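Local coordinates for protein D-glycerate 3-kinase (Cryptococcus neoformans var. grubii serotype A, PDB 6CKG) that probably phosphorylates D-glycerate at its 3-hydroxyl, as a P-loop-type kinase, at residues Asp144-Leu156 with Asp162-Ile174. Numbering follows the deposited sequence.
With EDO (1,2-ethanediol), chain C.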
loop_
_atom_site.group_PDB
_atom_site.type_symbol
_atom_site.label_atom_id
_atom_site.label_comp_id
_atom_site.label_asym_id
_atom_site.label_seq_id
_atom_site.Cartn_x
_atom_site.Cartn_y
_atom_site.Cartn_z
ATOM N N ASP A 144 2.563 -28.090 6.118
ATOM C CA ASP A 144 3.346 -28.016 4.886
ATOM C C ASP A 144 2.931 -26.816 4.028
ATOM O O ASP A 144 3.778 -26.107 3.473
ATOM C CB ASP A 144 3.201 -29.315 4.085
ATOM N N GLN A 145 1.623 -26.588 3.932
ATOM C CA GLN A 145 1.095 -25.495 3.126
ATOM C C GLN A 145 0.479 -24.417 4.013
ATOM O O GLN A 145 -0.715 -24.116 3.899
ATOM C CB GLN A 145 0.059 -26.028 2.133
ATOM C CG GLN A 145 0.559 -27.181 1.272
ATOM C CD GLN A 145 -0.484 -27.657 0.273
ATOM O OE1 GLN A 145 -0.745 -26.998 -0.736
ATOM N NE2 GLN A 145 -1.090 -28.805 0.552
ATOM N N ARG A 146 1.282 -23.828 4.902
ATOM C CA ARG A 146 0.788 -22.865 5.877
ATOM C C ARG A 146 1.738 -21.677 5.938
ATOM O O ARG A 146 2.910 -21.771 5.564
ATOM C CB ARG A 146 0.620 -23.504 7.270
ATOM C CG ARG A 146 -0.462 -24.594 7.318
ATOM C CD ARG A 146 -0.571 -25.277 8.674
ATOM N NE ARG A 146 -1.164 -24.410 9.689
ATOM C CZ ARG A 146 -1.254 -24.721 10.981
ATOM N NH1 ARG A 146 -0.788 -25.885 11.428
ATOM N NH2 ARG A 146 -1.807 -23.867 11.834
ATOM N N ALA A 147 1.203 -20.544 6.385
ATOM C CA ALA A 147 1.991 -19.348 6.626
ATOM C C ALA A 147 1.380 -18.590 7.795
ATOM O O ALA A 147 0.218 -18.794 8.155
ATOM C CB ALA A 147 2.063 -18.458 5.386
ATOM N N GLN A 148 2.194 -17.741 8.414
ATOM C CA GLN A 148 1.773 -16.900 9.524
ATOM C C GLN A 148 2.048 -15.449 9.156
ATOM O O GLN A 148 3.161 -15.115 8.738
ATOM C CB GLN A 148 2.504 -17.271 10.824
ATOM C CG GLN A 148 2.174 -18.657 11.394
ATOM C CD GLN A 148 2.886 -19.792 10.670
ATOM O OE1 GLN A 148 4.017 -19.638 10.203
ATOM N NE2 GLN A 148 2.217 -20.938 10.566
ATOM N N LEU A 149 1.038 -14.598 9.298
ATOM C CA LEU A 149 1.230 -13.203 8.939
ATOM C C LEU A 149 1.149 -12.296 10.161
ATOM O O LEU A 149 0.387 -12.565 11.096
ATOM C CB LEU A 149 0.188 -12.760 7.905
ATOM C CG LEU A 149 0.162 -13.626 6.642
ATOM C CD1 LEU A 149 -0.925 -13.176 5.691
ATOM C CD2 LEU A 149 1.514 -13.614 5.942
ATOM N N PRO A 150 1.918 -11.209 10.186
ATOM C CA PRO A 150 1.946 -10.349 11.371
ATOM C C PRO A 150 0.717 -9.456 11.440
ATOM O O PRO A 150 0.016 -9.230 10.452
ATOM C CB PRO A 150 3.216 -9.510 11.175
ATOM C CG PRO A 150 3.334 -9.389 9.680
ATOM C CD PRO A 150 2.868 -10.758 9.154
ATOM N N ILE A 151 0.460 -8.972 12.649
ATOM C CA ILE A 151 -0.575 -7.988 12.928
ATOM C C ILE A 151 0.087 -6.832 13.657
ATOM O O ILE A 151 0.852 -7.051 14.602
ATOM C CB ILE A 151 -1.709 -8.583 13.783
ATOM C CG1 ILE A 151 -2.449 -9.671 12.999
ATOM C CG2 ILE A 151 -2.665 -7.491 14.252
ATOM C CD1 ILE A 151 -3.477 -10.449 13.827
ATOM N N TYR A 152 -0.208 -5.610 13.235
ATOM C CA TYR A 152 0.363 -4.413 13.850
ATOM C C TYR A 152 -0.726 -3.674 14.624
ATOM O O TYR A 152 -1.797 -3.382 14.076
ATOM C CB TYR A 152 1.002 -3.516 12.783
ATOM C CG TYR A 152 1.798 -2.333 13.327
ATOM C CD1 TYR A 152 3.154 -2.465 13.668
ATOM C CD2 TYR A 152 1.199 -1.096 13.486
ATOM C CE1 TYR A 152 3.893 -1.383 14.153
ATOM C CE2 TYR A 152 1.931 0.002 13.952
ATOM C CZ TYR A 152 3.272 -0.155 14.290
ATOM O OH TYR A 152 3.985 0.919 14.744
ATOM N N ASP A 153 -0.462 -3.390 15.906
ATOM C CA ASP A 153 -1.434 -2.744 16.787
ATOM C C ASP A 153 -1.006 -1.288 16.939
ATOM O O ASP A 153 -0.095 -0.967 17.707
ATOM C CB ASP A 153 -1.532 -3.475 18.121
ATOM C CG ASP A 153 -2.548 -2.852 19.071
ATOM O OD1 ASP A 153 -3.011 -1.717 18.840
ATOM O OD2 ASP A 153 -2.875 -3.506 20.071
ATOM N N LYS A 154 -1.686 -0.404 16.213
ATOM C CA LYS A 154 -1.307 1.001 16.177
ATOM C C LYS A 154 -1.514 1.708 17.504
ATOM O O LYS A 154 -1.000 2.814 17.675
ATOM C CB LYS A 154 -2.095 1.715 15.080
ATOM C CG LYS A 154 -1.883 1.091 13.716
ATOM C CD LYS A 154 -2.617 1.846 12.604
ATOM C CE LYS A 154 -2.057 1.453 11.236
ATOM N NZ LYS A 154 -2.955 1.875 10.143
ATOM N N SER A 155 -2.246 1.108 18.443
ATOM C CA SER A 155 -2.511 1.766 19.712
ATOM C C SER A 155 -1.390 1.593 20.727
ATOM O O SER A 155 -1.356 2.337 21.711
ATOM C CB SER A 155 -3.818 1.243 20.322
ATOM O OG SER A 155 -3.686 -0.076 20.830
ATOM N N LEU A 156 -0.483 0.638 20.525
ATOM C CA LEU A 156 0.530 0.365 21.539
ATOM C C LEU A 156 1.496 1.541 21.670
ATOM O O LEU A 156 1.605 2.394 20.788
ATOM C CB LEU A 156 1.287 -0.922 21.207
ATOM C CG LEU A 156 0.359 -2.141 21.180
ATOM C CD1 LEU A 156 1.087 -3.385 20.670
ATOM C CD2 LEU A 156 -0.239 -2.360 22.549
ATOM N N ASP A 162 3.111 -0.827 17.661
ATOM C CA ASP A 162 4.067 -1.922 17.744
ATOM C C ASP A 162 3.426 -3.166 17.132
ATOM O O ASP A 162 2.202 -3.250 17.005
ATOM C CB ASP A 162 4.481 -2.175 19.193
ATOM C CG ASP A 162 5.702 -3.064 19.317
ATOM O OD1 ASP A 162 6.413 -3.283 18.321
ATOM O OD2 ASP A 162 5.949 -3.545 20.435
ATOM N N ARG A 163 4.271 -4.122 16.739
ATOM C CA ARG A 163 3.784 -5.407 16.252
ATOM C C ARG A 163 2.998 -6.113 17.348
ATOM O O ARG A 163 3.425 -6.162 18.500
ATOM C CB ARG A 163 4.951 -6.291 15.799
ATOM C CG ARG A 163 4.522 -7.584 15.052
ATOM C CD ARG A 163 5.708 -8.197 14.299
ATOM N NE ARG A 163 6.304 -7.228 13.374
ATOM C CZ ARG A 163 7.559 -7.284 12.929
ATOM N NH1 ARG A 163 8.353 -8.270 13.316
ATOM N NH2 ARG A 163 8.018 -6.350 12.088
ATOM N N SER A 164 1.838 -6.647 16.992
ATOM C CA SER A 164 1.088 -7.431 17.956
ATOM C C SER A 164 1.713 -8.813 18.148
ATOM O O SER A 164 2.408 -9.345 17.278
ATOM C CB SER A 164 -0.364 -7.587 17.499
ATOM O OG SER A 164 -1.107 -8.329 18.433
ATOM N N LYS A 165 1.423 -9.410 19.304
ATOM C CA LYS A 165 1.713 -10.826 19.503
ATOM C C LYS A 165 0.792 -11.717 18.671
ATOM O O LYS A 165 1.178 -12.831 18.303
ATOM C CB LYS A 165 1.592 -11.174 20.986
ATOM N N GLU A 166 -0.428 -11.266 18.391
ATOM C CA GLU A 166 -1.356 -12.046 17.578
ATOM C C GLU A 166 -0.850 -12.155 16.141
ATOM O O GLU A 166 -0.179 -11.251 15.627
ATOM C CB GLU A 166 -2.738 -11.391 17.587
ATOM C CG GLU A 166 -3.248 -10.998 18.962
ATOM C CD GLU A 166 -4.073 -12.088 19.617
ATOM O OE1 GLU A 166 -4.904 -11.759 20.490
ATOM O OE2 GLU A 166 -3.898 -13.272 19.255
ATOM N N VAL A 167 -1.179 -13.274 15.477
ATOM C CA VAL A 167 -0.840 -13.477 14.067
ATOM C C VAL A 167 -2.073 -13.951 13.299
ATOM O O VAL A 167 -3.075 -14.382 13.876
ATOM C CB VAL A 167 0.320 -14.479 13.854
ATOM C CG1 VAL A 167 1.588 -14.013 14.533
ATOM C CG2 VAL A 167 -0.069 -15.889 14.301
ATOM N N VAL A 168 -1.971 -13.878 11.969
ATOM C CA VAL A 168 -2.972 -14.420 11.047
ATOM C C VAL A 168 -2.459 -15.750 10.504
ATOM O O VAL A 168 -1.356 -15.815 9.945
ATOM C CB VAL A 168 -3.263 -13.434 9.905
ATOM C CG1 VAL A 168 -4.194 -14.057 8.865
ATOM C CG2 VAL A 168 -3.854 -12.159 10.465
ATOM N N GLU A 169 -3.249 -16.809 10.655
ATOM C CA GLU A 169 -2.887 -18.129 10.152
ATOM C C GLU A 169 -3.452 -18.320 8.752
ATOM O O GLU A 169 -4.660 -18.154 8.537
ATOM C CB GLU A 169 -3.413 -19.233 11.074
ATOM C CG GLU A 169 -2.643 -19.405 12.373
ATOM C CD GLU A 169 -1.240 -19.918 12.145
ATOM O OE1 GLU A 169 -1.021 -20.637 11.149
ATOM O OE2 GLU A 169 -0.350 -19.594 12.959
ATOM N N VAL A 170 -2.587 -18.682 7.807
ATOM C CA VAL A 170 -2.983 -18.911 6.422
ATOM C C VAL A 170 -2.844 -20.399 6.129
ATOM O O VAL A 170 -1.804 -21.005 6.415
ATOM C CB VAL A 170 -2.151 -18.064 5.443
ATOM C CG1 VAL A 170 -2.514 -18.390 3.986
ATOM C CG2 VAL A 170 -2.354 -16.579 5.732
ATOM N N GLN A 171 -3.899 -20.991 5.585
ATOM C CA GLN A 171 -3.916 -22.401 5.220
ATOM C C GLN A 171 -4.037 -22.489 3.710
ATOM O O GLN A 171 -5.036 -22.037 3.137
ATOM C CB GLN A 171 -5.072 -23.138 5.895
ATOM C CG GLN A 171 -5.258 -24.577 5.437
ATOM C CD GLN A 171 -4.085 -25.458 5.810
ATOM O OE1 GLN A 171 -3.887 -25.781 6.986
ATOM N NE2 GLN A 171 -3.287 -25.844 4.812
ATOM N N GLY A 172 -3.020 -23.050 3.067
ATOM C CA GLY A 172 -3.086 -23.280 1.641
ATOM C C GLY A 172 -3.994 -24.439 1.330
ATOM O O GLY A 172 -4.428 -25.179 2.213
ATOM N N PRO A 173 -4.295 -24.627 0.038
ATOM C CA PRO A 173 -3.811 -23.830 -1.095
ATOM C C PRO A 173 -4.503 -22.480 -1.193
ATOM O O PRO A 173 -5.551 -22.286 -0.581
ATOM C CB PRO A 173 -4.160 -24.702 -2.312
ATOM C CG PRO A 173 -5.386 -25.440 -1.885
ATOM C CD PRO A 173 -5.176 -25.730 -0.401
ATOM N N ILE A 174 -3.902 -21.552 -1.937
ATOM C CA ILE A 174 -4.390 -20.185 -2.064
ATOM C C ILE A 174 -4.453 -19.841 -3.552
ATOM O O ILE A 174 -3.474 -20.045 -4.282
ATOM C CB ILE A 174 -3.485 -19.184 -1.313
ATOM C CG1 ILE A 174 -3.525 -19.426 0.202
ATOM C CG2 ILE A 174 -3.868 -17.742 -1.618
ATOM C CD1 ILE A 174 -4.895 -19.236 0.829
HETATM C C1 EDO C . -2.336 -9.891 8.344
HETATM O O1 EDO C . -2.458 -8.978 9.455
HETATM C C2 EDO C . -1.352 -9.315 7.330
HETATM O O2 EDO C . -1.869 -8.070 6.839
HETATM O O HOH W 1 2.039 -10.223 14.725
#
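Leu149 and Val168 face each other as a hydrogen-bonded pair of an antiparallel beta hairpin: Val168 N gives to Leu149 O at 2.8 Å (172°), and Leu149 N returns a bond to Val168 O. Ala147 and Val170 form the next such pair. These four apolar residues share one face, where Leu149 CD1 crosses to Val170 CG2 at 3.7 Å; Leu149 CG lies anti to its carbonyl carbon (chi1 -55°), which carries the branch along toward that methyl. Small Ala147 and branched Leu149 pack here against Lys127 and Cys124 of helix 118-129. On the other face, at the end near Arg146, polar side chains gather: Arg146, Gln148, Glu169 and Gln171. Glu169, bent at chi2 (-67°), brings OE1 3.4 Å from NH2 of the poorly ordered Arg146, a long salt bridge, and 3.3 Å from Gln148 NE2 in one of that residue's conformers, a weak and doubtful bond.

The pairing breaks near Lys165, where the second strand turns a corner. Water 1 accepts from Ile151 N at 2.9 Å and lies close to Ser164 O and Glu166 O, while Ser164 OG accepts from Glu166 N in an ST turn. Before the corner, toward the connection between the strands, Ser164 N gives to Ile151 O at 2.6 Å, and the Tyr152 ring lays one face over Asp162 O, 3.6 Å from its plane. Arg163 NH2 forms a salt bridge with Asp117, and Asp162 OD1 accepts from His91 N.

Backbone bonds thus hold the two-strand ribbon together, Ala147 and Leu149 pack on helix 118-129, which Pro150 and Arg163 also touch, and the weak charged contacts among exposed side chains probably add little stability.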